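Local structure of DELTA1-pyrroline-2-carboxylate reductase (Thermococcus litoralis DSM 5473, 6T3E) at residues W235-E238 and G239-I242; D268-E271 and G272-E276; G287-D290 and E291-H295. The protein probably reduces the cyclic imine Δ1-pyrroline-2-carboxylate to L-proline, using NADH as the probable hydride donor. All coordinates share one frame; numbering follows the deposited sequence.

The three contacts are local: a turn, a helix start and a loop with a 3-10 segment, met along the chain in the order 1, 2, 3. Interactions 1 and 3 reach the eight-stranded parallel sheet, at strand 241-244 and at edge strand 294-297 within this chain, while interaction 2 lies on helix 270-276, which follows strand 264-267. Interactions 2 and 3 lie about 13 Å apart between centres and touch: Ile294 packs on Lys270 and Leu274. Interaction 1 stands apart, its centre about 23 Å from that of interaction 2 and about 19 Å from that of interaction 3. The Asp268 side chain in interaction 2 is about 6 Å from the bound NADH and about 8 Å from the bound proline.

Interaction 1 (W235-E238 and G239-I242); sequences WIRE and GTHI
Thr240 folds back over the residues that precede it, and its two branches divide the work. Methyl CG2 sits 3.0 Å from Arg237 O and also lies over one face of the Arg237 guanidinium, with NH1 3.9 Å from CG2. Hydroxyl OG1 is turned to Ile236, four residues earlier, whose CG2 approaches it at 3.1 Å, the two side chains meeting at about a right angle. With chi1 of 85°, OG1 stands between the backbone N and the carbonyl carbon, which brings CG2 beside the N and over the turn. Ile236 CG2 also reaches the tip of Ile242, 4.3 Å from CD1, and so joins the loop to the start of the strand by apolar packing.

Arg237 to Thr240 form a type II beta turn with Glu238 and Gly239 at its corners. Gly239 has the positive phi (79°) that this turn asks of its third residue, and glycine adopts it easily. The turn is open: Arg237 O and Thr240 N are 3.8 Å apart and are not hydrogen-bonded. The extended Glu238 chain leads away from the turn toward Arg313, with which its carboxylate pairs, while Arg237 forms a salt bridge with Asp218, so both charged ends have partners elsewhere in the chain; Gly239 O accepts from Arg148.

Such a glycine-cornered type II turn reverses the chain just before strand 241-244, a central strand of the parallel Rossmann-type sheet that lies between strands 219-222 and 316-319.

Interaction 2 (D268-E271 and G272-E276); sequences DSKE and GVLNE
The Asn275 amide meets the carbonyl of Glu271 edge-on: Glu271 O lies only 14° out of the amide plane, and ND2 donates to it at 2.7 Å. The donor in turn sits in the carbonyl plane, on a lone pair of Glu271 O. ND2 is the firm partner, and Asn275 N adds only a weak, long bond to the same oxygen. With CG anti to the carbonyl carbon (chi1 -81°), the amide is folded back along the helix. A second flat group, the Asp268 carboxylate, touches Val273 through OD2, 3.3 Å from CG2, and OD2 also accepts from Val321 N, in the loop that lines the proline pocket.

Ser269 is the N-cap of helix 270-276, its OG accepting from Gly272 N at 2.9 Å. The first regular helical bonds follow, Val273 N to Ser269 O (2.9 Å, 169°) and Leu274 N to Lys270 O (3.0 Å). Lys270 N, at the helix start, is hydrogen-bonded to Glu297. The Lys270 and Leu274 chains run alongside each other, with Lys270 CG 4.0 Å from Leu274 CD1. At the far end, Glu276 makes a salt bridge with Arg63, a residue of the proline pocket, and its carbonyl accepts from Trp247 of the same pocket.

Interaction 3 (G287-D290 and E291-H295); sequences GVID and EGHIH
A methyl group laid on a histidine face sets this turn apart: CG2 of Ile289 sits 3.6 Å from the centroid of the His293 ring, 21° off the ring normal, in a CH-pi contact. The methyl is shifted toward the rim, nearest to CD2 at 3.4 Å, and the two side chains meet at a slant. For His293, CG is anti to the backbone N (chi1 -172°), which turns the ring back toward Ile289. From the same isoleucine CB stands 3.9 Å from His293 CB, widening the apolar patch.

Between the two, Asp290 holds the backbone of the short 3-10 segment 291-293. Asp290 O accepts from His293 N at 3.0 Å, the donor lying well above the carbonyl plane and off its lone pairs. OD1 adds two weak bonds, from Gly292 N at 3.1 Å and from His293 N at 3.3 Å; the first, though weak, has the pattern of an Asx turn. Asp290 CG stands between its own backbone N and carbonyl carbon, a setting that swings OD1 over these amides. Just upstream, Gly287 is the C-prime residue of a Schellman motif ending helix 278-286, with Val288 N bonded to Pro283 O and Gly287 N to Met284 O. Ile289 packs on that helix and on helix 257-262.

His293 NE2 is hydrogen-bonded to Val260 O, a carbonyl acceptor, which would require a proton on NE2. That bond limits the ring's rotation while Ile289 covers one face, so the ring is held by a polar contact at NE2 and by a methyl group against its pi face.

Interaction 1 (W235-E238 and G239-I242)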
ATOM      1  N   TRP B 235       7.270 -37.865 -10.936  1.00 64.66           N
ATOM      2  CA  TRP B 235       6.083 -38.523 -10.413  1.00 59.28           C
ATOM      3  C   TRP B 235       4.819 -38.189 -11.185  1.00 57.34           C
ATOM      4  O   TRP B 235       3.865 -38.977 -11.154  1.00 58.22           O
ATOM      5  CB  TRP B 235       5.868 -38.148  -8.944  1.00 58.27           C
ATOM      6  CG  TRP B 235       7.089 -38.292  -8.093  1.00 62.35           C
ATOM      7  CD1 TRP B 235       8.138 -39.162  -8.282  1.00 60.88           C
ATOM      8  CD2 TRP B 235       7.395 -37.547  -6.909  1.00 60.65           C
ATOM      9  NE1 TRP B 235       9.071 -38.992  -7.291  1.00 59.44           N
ATOM     10  CE2 TRP B 235       8.635 -38.014  -6.431  1.00 59.94           C
ATOM     11  CE3 TRP B 235       6.737 -36.533  -6.201  1.00 57.82           C
ATOM     12  CZ2 TRP B 235       9.228 -37.502  -5.280  1.00 60.82           C
ATOM     13  CZ3 TRP B 235       7.332 -36.024  -5.059  1.00 57.52           C
ATOM     14  CH2 TRP B 235       8.568 -36.503  -4.617  1.00 58.89           C
ATOM     15  N   ILE B 236       4.783 -37.047 -11.863  1.00 52.74           N
ATOM     16  CA  ILE B 236       3.550 -36.564 -12.473  1.00 54.79           C
ATOM     17  C   ILE B 236       3.265 -37.342 -13.752  1.00 61.07           C
ATOM     18  O   ILE B 236       4.020 -37.254 -14.727  1.00 63.33           O
ATOM     19  CB  ILE B 236       3.638 -35.059 -12.754  1.00 49.69           C
ATOM     20  CG1 ILE B 236       4.329 -34.354 -11.580  1.00 47.27           C
ATOM     21  CG2 ILE B 236       2.259 -34.497 -12.984  1.00 46.23           C
ATOM     22  CD1 ILE B 236       4.353 -32.839 -11.676  1.00 42.96           C
ATOM     23  N   ARG B 237       2.149 -38.066 -13.768  1.00 65.28           N
ATOM     24  CA  ARG B 237       1.720 -38.737 -14.982  1.00 72.87           C
ATOM     25  C   ARG B 237       0.910 -37.770 -15.840  1.00 76.32           C
ATOM     26  O   ARG B 237       0.523 -36.688 -15.402  1.00 78.14           O
ATOM     27  CB  ARG B 237       0.912 -39.997 -14.661  1.00 76.58           C
ATOM     28  CG  ARG B 237      -0.211 -39.801 -13.675  1.00 79.44           C
ATOM     29  CD  ARG B 237      -1.031 -41.077 -13.541  1.00 83.47           C
ATOM     30  NE  ARG B 237      -2.177 -40.903 -12.651  1.00 87.81           N
ATOM     31  CZ  ARG B 237      -3.276 -40.220 -12.961  1.00 90.67           C
ATOM     32  NH1 ARG B 237      -3.392 -39.631 -14.146  1.00 92.01           N
ATOM     33  NH2 ARG B 237      -4.266 -40.124 -12.081  1.00 90.41           N
ATOM     34  N   GLU B 238       0.679 -38.160 -17.088  1.00 77.79           N
ATOM     35  CA  GLU B 238      -0.027 -37.280 -18.002  1.00 75.96           C
ATOM     36  C   GLU B 238      -1.467 -37.056 -17.549  1.00 75.58           C
ATOM     37  O   GLU B 238      -2.043 -37.822 -16.768  1.00 75.75           O
ATOM     38  CB  GLU B 238       0.000 -37.838 -19.424  1.00 76.40           C
ATOM     39  CG  GLU B 238      -0.003 -39.340 -19.520  1.00 77.79           C
ATOM     40  CD  GLU B 238       0.110 -39.814 -20.959  1.00 81.67           C
ATOM     41  OE1 GLU B 238      -0.894 -40.338 -21.494  1.00 85.88           O
ATOM     42  OE2 GLU B 238       1.197 -39.651 -21.558  1.00 80.01           O
ATOM     43  N   GLY B 239      -2.036 -35.962 -18.042  1.00 76.15           N
ATOM     44  CA  GLY B 239      -3.416 -35.630 -17.786  1.00 77.28           C
ATOM     45  C   GLY B 239      -3.711 -35.022 -16.439  1.00 75.46           C
ATOM     46  O   GLY B 239      -4.886 -34.792 -16.132  1.00 77.23           O
ATOM     47  N   THR B 240      -2.702 -34.741 -15.629  1.00 70.91           N
ATOM     48  CA  THR B 240      -2.926 -34.152 -14.321  1.00 70.63           C
ATOM     49  C   THR B 240      -2.798 -32.637 -14.405  1.00 66.04           C
ATOM     50  O   THR B 240      -1.971 -32.112 -15.158  1.00 63.88           O
ATOM     51  CB  THR B 240      -1.962 -34.709 -13.276  1.00 74.78           C
ATOM     52  OG1 THR B 240      -0.737 -33.970 -13.316  1.00 77.33           O
ATOM     53  CG2 THR B 240      -1.697 -36.192 -13.513  1.00 76.47           C
ATOM     54  N   HIS B 241      -3.629 -31.946 -13.626  1.00 61.34           N
ATOM     55  CA  HIS B 241      -3.617 -30.496 -13.510  1.00 55.12           C
ATOM     56  C   HIS B 241      -3.095 -30.111 -12.136  1.00 51.17           C
ATOM     57  O   HIS B 241      -3.452 -30.738 -11.134  1.00 51.19           O
ATOM     58  CB  HIS B 241      -5.017 -29.902 -13.710  1.00 54.87           C
ATOM     59  CG  HIS B 241      -5.128 -28.472 -13.272  1.00 51.20           C
ATOM     60  ND1 HIS B 241      -4.571 -27.430 -13.984  1.00 50.46           N
ATOM     61  CD2 HIS B 241      -5.711 -27.914 -12.187  1.00 48.50           C
ATOM     62  CE1 HIS B 241      -4.815 -26.290 -13.361  1.00 47.68           C
ATOM     63  NE2 HIS B 241      -5.510 -26.557 -12.270  1.00 48.55           N
ATOM     64  N   ILE B 242      -2.222 -29.104 -12.094  1.00 51.80           N
ATOM     65  CA  ILE B 242      -1.543 -28.687 -10.871  1.00 50.90           C
ATOM     66  C   ILE B 242      -1.912 -27.246 -10.563  1.00 46.29           C
ATOM     67  O   ILE B 242      -1.801 -26.373 -11.431  1.00 48.50           O
ATOM     68  CB  ILE B 242      -0.010 -28.813 -10.982  1.00 51.67           C
ATOM     69  CG1 ILE B 242       0.381 -30.072 -11.753  1.00 56.71           C
ATOM     70  CG2 ILE B 242       0.627 -28.804  -9.601  1.00 44.25           C
ATOM     71  CD1 ILE B 242       0.028 -31.341 -11.036  1.00 59.21           C
TER

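Interaction 2 (D268-E271 and G272-E276)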
ATOM      1  N   ASP B 268      -1.115 -16.478 -12.891  1.00 51.11           N
ATOM      2  CA  ASP B 268      -2.143 -15.502 -12.539  1.00 52.16           C
ATOM      3  C   ASP B 268      -1.846 -14.156 -13.183  1.00 48.26           C
ATOM      4  O   ASP B 268      -2.730 -13.526 -13.767  1.00 49.31           O
ATOM      5  CB  ASP B 268      -2.273 -15.380 -11.011  1.00 56.68           C
ATOM      6  CG  ASP B 268      -0.966 -15.062 -10.324  1.00 61.38           C
ATOM      7  OD1 ASP B 268      -0.829 -13.954  -9.765  1.00 61.43           O
ATOM      8  OD2 ASP B 268      -0.063 -15.926 -10.344  1.00 67.03           O
ATOM      9  N   SER B 269      -0.591 -13.739 -13.156  1.00 46.22           N
ATOM     10  CA  SER B 269      -0.181 -12.548 -13.875  1.00 48.26           C
ATOM     11  C   SER B 269       1.301 -12.693 -14.184  1.00 49.83           C
ATOM     12  O   SER B 269       2.064 -13.208 -13.353  1.00 45.85           O
ATOM     13  CB  SER B 269      -0.481 -11.270 -13.076  1.00 48.31           C
ATOM     14  OG  SER B 269       0.651 -10.778 -12.379  1.00 52.08           O
ATOM     15  N   LYS B 270       1.678 -12.314 -15.413  1.00 51.98           N
ATOM     16  CA  LYS B 270       3.076 -12.398 -15.819  1.00 51.09           C
ATOM     17  C   LYS B 270       3.930 -11.452 -14.988  1.00 51.34           C
ATOM     18  O   LYS B 270       5.007 -11.829 -14.504  1.00 50.63           O
ATOM     19  CB  LYS B 270       3.214 -12.073 -17.304  1.00 50.56           C
ATOM     20  CG  LYS B 270       3.555 -13.264 -18.161  1.00 55.38           C
ATOM     21  CD  LYS B 270       3.755 -12.881 -19.640  1.00 61.64           C
ATOM     22  CE  LYS B 270       2.428 -12.789 -20.413  1.00 62.89           C
ATOM     23  NZ  LYS B 270       2.601 -12.571 -21.891  1.00 62.73           N
ATOM     24  N   GLU B 271       3.428 -10.238 -14.758  1.00 46.48           N
ATOM     25  CA  GLU B 271       4.192  -9.259 -14.002  1.00 47.54           C
ATOM     26  C   GLU B 271       4.453  -9.754 -12.589  1.00 50.40           C
ATOM     27  O   GLU B 271       5.561  -9.598 -12.066  1.00 52.64           O
ATOM     28  CB  GLU B 271       3.442  -7.928 -13.983  1.00 48.60           C
ATOM     29  CG  GLU B 271       4.309  -6.731 -13.685  1.00 53.19           C
ATOM     30  CD  GLU B 271       3.519  -5.440 -13.676  1.00 55.25           C
ATOM     31  OE1 GLU B 271       4.102  -4.379 -13.985  1.00 52.28           O
ATOM     32  OE2 GLU B 271       2.314  -5.489 -13.347  1.00 62.54           O
ATOM     33  N   GLY B 272       3.454 -10.388 -11.972  1.00 50.27           N
ATOM     34  CA  GLY B 272       3.627 -10.864 -10.611  1.00 45.46           C
ATOM     35  C   GLY B 272       4.498 -12.104 -10.524  1.00 45.58           C
ATOM     36  O   GLY B 272       5.465 -12.144  -9.757  1.00 44.62           O
ATOM     37  N   VAL B 273       4.188 -13.126 -11.322  1.00 44.58           N
ATOM     38  CA  VAL B 273       4.903 -14.392 -11.179  1.00 44.83           C
ATOM     39  C   VAL B 273       6.380 -14.207 -11.513  1.00 44.20           C
ATOM     40  O   VAL B 273       7.259 -14.598 -10.737  1.00 44.53           O
ATOM     41  CB  VAL B 273       4.262 -15.484 -12.057  1.00 46.26           C
ATOM     42  CG1 VAL B 273       5.299 -16.507 -12.447  1.00 47.63           C
ATOM     43  CG2 VAL B 273       3.102 -16.170 -11.336  1.00 44.08           C
ATOM     44  N   LEU B 274       6.670 -13.537 -12.634  1.00 47.66           N
ATOM     45  CA  LEU B 274       8.049 -13.353 -13.084  1.00 50.73           C
ATOM     46  C   LEU B 274       8.880 -12.504 -12.132  1.00 49.15           C
ATOM     47  O   LEU B 274      10.113 -12.567 -12.183  1.00 50.92           O
ATOM     48  CB  LEU B 274       8.072 -12.701 -14.466  1.00 53.67           C
ATOM     49  CG  LEU B 274       7.663 -13.566 -15.656  1.00 52.12           C
ATOM     50  CD1 LEU B 274       7.333 -12.686 -16.854  1.00 56.38           C
ATOM     51  CD2 LEU B 274       8.741 -14.532 -15.997  1.00 45.43           C
ATOM     52  N   ASN B 275       8.245 -11.682 -11.303  1.00 47.95           N
ATOM     53  CA  ASN B 275       8.952 -10.858 -10.334  1.00 48.95           C
ATOM     54  C   ASN B 275       9.003 -11.465  -8.936  1.00 48.69           C
ATOM     55  O   ASN B 275       9.794 -10.997  -8.109  1.00 48.30           O
ATOM     56  CB  ASN B 275       8.306  -9.471 -10.238  1.00 51.59           C
ATOM     57  CG  ASN B 275       8.751  -8.539 -11.350  1.00 58.05           C
ATOM     58  OD1 ASN B 275       9.767  -7.846 -11.237  1.00 56.52           O
ATOM     59  ND2 ASN B 275       7.982  -8.513 -12.434  1.00 61.71           N
ATOM     60  N   GLU B 276       8.135 -12.431  -8.620  1.00 48.53           N
ATOM     61  CA  GLU B 276       7.993 -12.847  -7.227  1.00 47.01           C
ATOM     62  C   GLU B 276       8.162 -14.344  -7.006  1.00 43.57           C
ATOM     63  O   GLU B 276       8.551 -14.758  -5.912  1.00 42.94           O
ATOM     64  CB  GLU B 276       6.625 -12.418  -6.676  1.00 47.86           C
ATOM     65  CG  GLU B 276       6.298 -10.928  -6.798  1.00 47.87           C
ATOM     66  CD  GLU B 276       4.805 -10.635  -6.592  1.00 52.94           C
ATOM     67  OE1 GLU B 276       3.992 -11.582  -6.709  1.00 54.40           O
ATOM     68  OE2 GLU B 276       4.442  -9.464  -6.315  1.00 52.60           O
TER

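Interaction 3 (G287-D290 and E291-H295)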
ATOM      1  N   GLY B 287      18.122 -21.974 -17.145  1.00 72.62           N
ATOM      2  CA  GLY B 287      18.031 -22.146 -18.581  1.00 71.97           C
ATOM      3  C   GLY B 287      17.104 -23.256 -19.045  1.00 72.96           C
ATOM      4  O   GLY B 287      17.054 -23.532 -20.252  1.00 73.78           O
ATOM      5  N   VAL B 288      16.400 -23.923 -18.122  1.00 72.72           N
ATOM      6  CA  VAL B 288      15.465 -24.986 -18.491  1.00 70.76           C
ATOM      7  C   VAL B 288      14.259 -24.420 -19.229  1.00 71.16           C
ATOM      8  O   VAL B 288      13.684 -25.071 -20.109  1.00 73.09           O
ATOM      9  CB  VAL B 288      15.036 -25.780 -17.245  1.00 68.25           C
ATOM     10  CG1 VAL B 288      14.058 -26.873 -17.623  1.00 67.35           C
ATOM     11  CG2 VAL B 288      16.243 -26.383 -16.568  1.00 69.83           C
ATOM     12  N   ILE B 289      13.831 -23.220 -18.861  1.00 68.60           N
ATOM     13  CA  ILE B 289      12.712 -22.567 -19.516  1.00 66.09           C
ATOM     14  C   ILE B 289      13.053 -21.095 -19.695  1.00 69.71           C
ATOM     15  O   ILE B 289      14.000 -20.576 -19.099  1.00 71.33           O
ATOM     16  CB  ILE B 289      11.401 -22.741 -18.720  1.00 55.72           C
ATOM     17  CG1 ILE B 289      11.609 -22.366 -17.252  1.00 50.08           C
ATOM     18  CG2 ILE B 289      10.897 -24.173 -18.832  1.00 52.14           C
ATOM     19  CD1 ILE B 289      10.316 -21.984 -16.533  1.00 50.12           C
ATOM     20  N   ASP B 290      12.297 -20.435 -20.567  1.00 75.44           N
ATOM     21  CA  ASP B 290      12.419 -19.001 -20.782  1.00 79.40           C
ATOM     22  C   ASP B 290      11.041 -18.373 -20.625  1.00 79.68           C
ATOM     23  O   ASP B 290      10.060 -19.056 -20.320  1.00 80.01           O
ATOM     24  CB  ASP B 290      13.036 -18.682 -22.153  1.00 86.59           C
ATOM     25  CG  ASP B 290      12.221 -19.231 -23.316  1.00 92.92           C
ATOM     26  OD1 ASP B 290      11.055 -19.625 -23.099  1.00 93.13           O
ATOM     27  OD2 ASP B 290      12.758 -19.278 -24.448  1.00 95.33           O
ATOM     28  N   GLU B 291      10.974 -17.060 -20.861  1.00 78.75           N
ATOM     29  CA  GLU B 291       9.737 -16.314 -20.654  1.00 74.34           C
ATOM     30  C   GLU B 291       8.611 -16.807 -21.554  1.00 72.32           C
ATOM     31  O   GLU B 291       7.431 -16.645 -21.218  1.00 70.91           O
ATOM     32  CB  GLU B 291       9.987 -14.827 -20.891  1.00 76.05           C
ATOM     33  CG  GLU B 291       8.859 -13.929 -20.445  1.00 75.99           C
ATOM     34  CD  GLU B 291       9.256 -12.467 -20.445  1.00 76.68           C
ATOM     35  OE1 GLU B 291      10.436 -12.167 -20.139  1.00 74.59           O
ATOM     36  OE2 GLU B 291       8.382 -11.624 -20.744  1.00 77.52           O
ATOM     37  N   GLY B 292       8.953 -17.382 -22.708  1.00 71.75           N
ATOM     38  CA  GLY B 292       7.977 -17.913 -23.645  1.00 69.11           C
ATOM     39  C   GLY B 292       7.317 -19.206 -23.212  1.00 66.83           C
ATOM     40  O   GLY B 292       6.320 -19.601 -23.826  1.00 66.13           O
ATOM     41  N   HIS B 293       7.865 -19.880 -22.193  1.00 67.97           N
ATOM     42  CA  HIS B 293       7.267 -21.106 -21.670  1.00 65.58           C
ATOM     43  C   HIS B 293       5.915 -20.855 -21.007  1.00 61.08           C
ATOM     44  O   HIS B 293       5.147 -21.806 -20.820  1.00 59.16           O
ATOM     45  CB  HIS B 293       8.229 -21.769 -20.677  1.00 65.16           C
ATOM     46  CG  HIS B 293       7.789 -23.124 -20.224  1.00 64.05           C
ATOM     47  ND1 HIS B 293       7.564 -24.164 -21.100  1.00 65.78           N
ATOM     48  CD2 HIS B 293       7.524 -23.609 -18.988  1.00 63.11           C
ATOM     49  CE1 HIS B 293       7.181 -25.232 -20.424  1.00 65.95           C
ATOM     50  NE2 HIS B 293       7.150 -24.922 -19.140  1.00 64.93           N
ATOM     51  N   ILE B 294       5.620 -19.605 -20.651  1.00 60.06           N
ATOM     52  CA  ILE B 294       4.311 -19.212 -20.136  1.00 59.19           C
ATOM     53  C   ILE B 294       3.328 -19.240 -21.301  1.00 63.32           C
ATOM     54  O   ILE B 294       3.443 -18.446 -22.240  1.00 66.30           O
ATOM     55  CB  ILE B 294       4.352 -17.824 -19.482  1.00 57.45           C
ATOM     56  CG1 ILE B 294       5.041 -17.889 -18.118  1.00 57.40           C
ATOM     57  CG2 ILE B 294       2.940 -17.243 -19.352  1.00 53.18           C
ATOM     58  CD1 ILE B 294       5.477 -16.533 -17.584  1.00 56.67           C
ATOM     59  N   HIS B 295       2.369 -20.167 -21.251  1.00 61.76           N
ATOM     60  CA  HIS B 295       1.390 -20.270 -22.328  1.00 61.39           C
ATOM     61  C   HIS B 295       0.471 -19.059 -22.349  1.00 59.85           C
ATOM     62  O   HIS B 295       0.256 -18.447 -23.400  1.00 61.03           O
ATOM     63  CB  HIS B 295       0.572 -21.552 -22.179  1.00 60.72           C
ATOM     64  CG  HIS B 295      -0.672 -21.574 -23.015  1.00 64.48           C
ATOM     65  ND1 HIS B 295      -0.646 -21.727 -24.385  1.00 66.34           N
ATOM     66  CD2 HIS B 295      -1.978 -21.472 -22.673  1.00 64.35           C
ATOM     67  CE1 HIS B 295      -1.881 -21.720 -24.851  1.00 65.83           C
ATOM     68  NE2 HIS B 295      -2.709 -21.569 -23.834  1.00 64.69           N
TER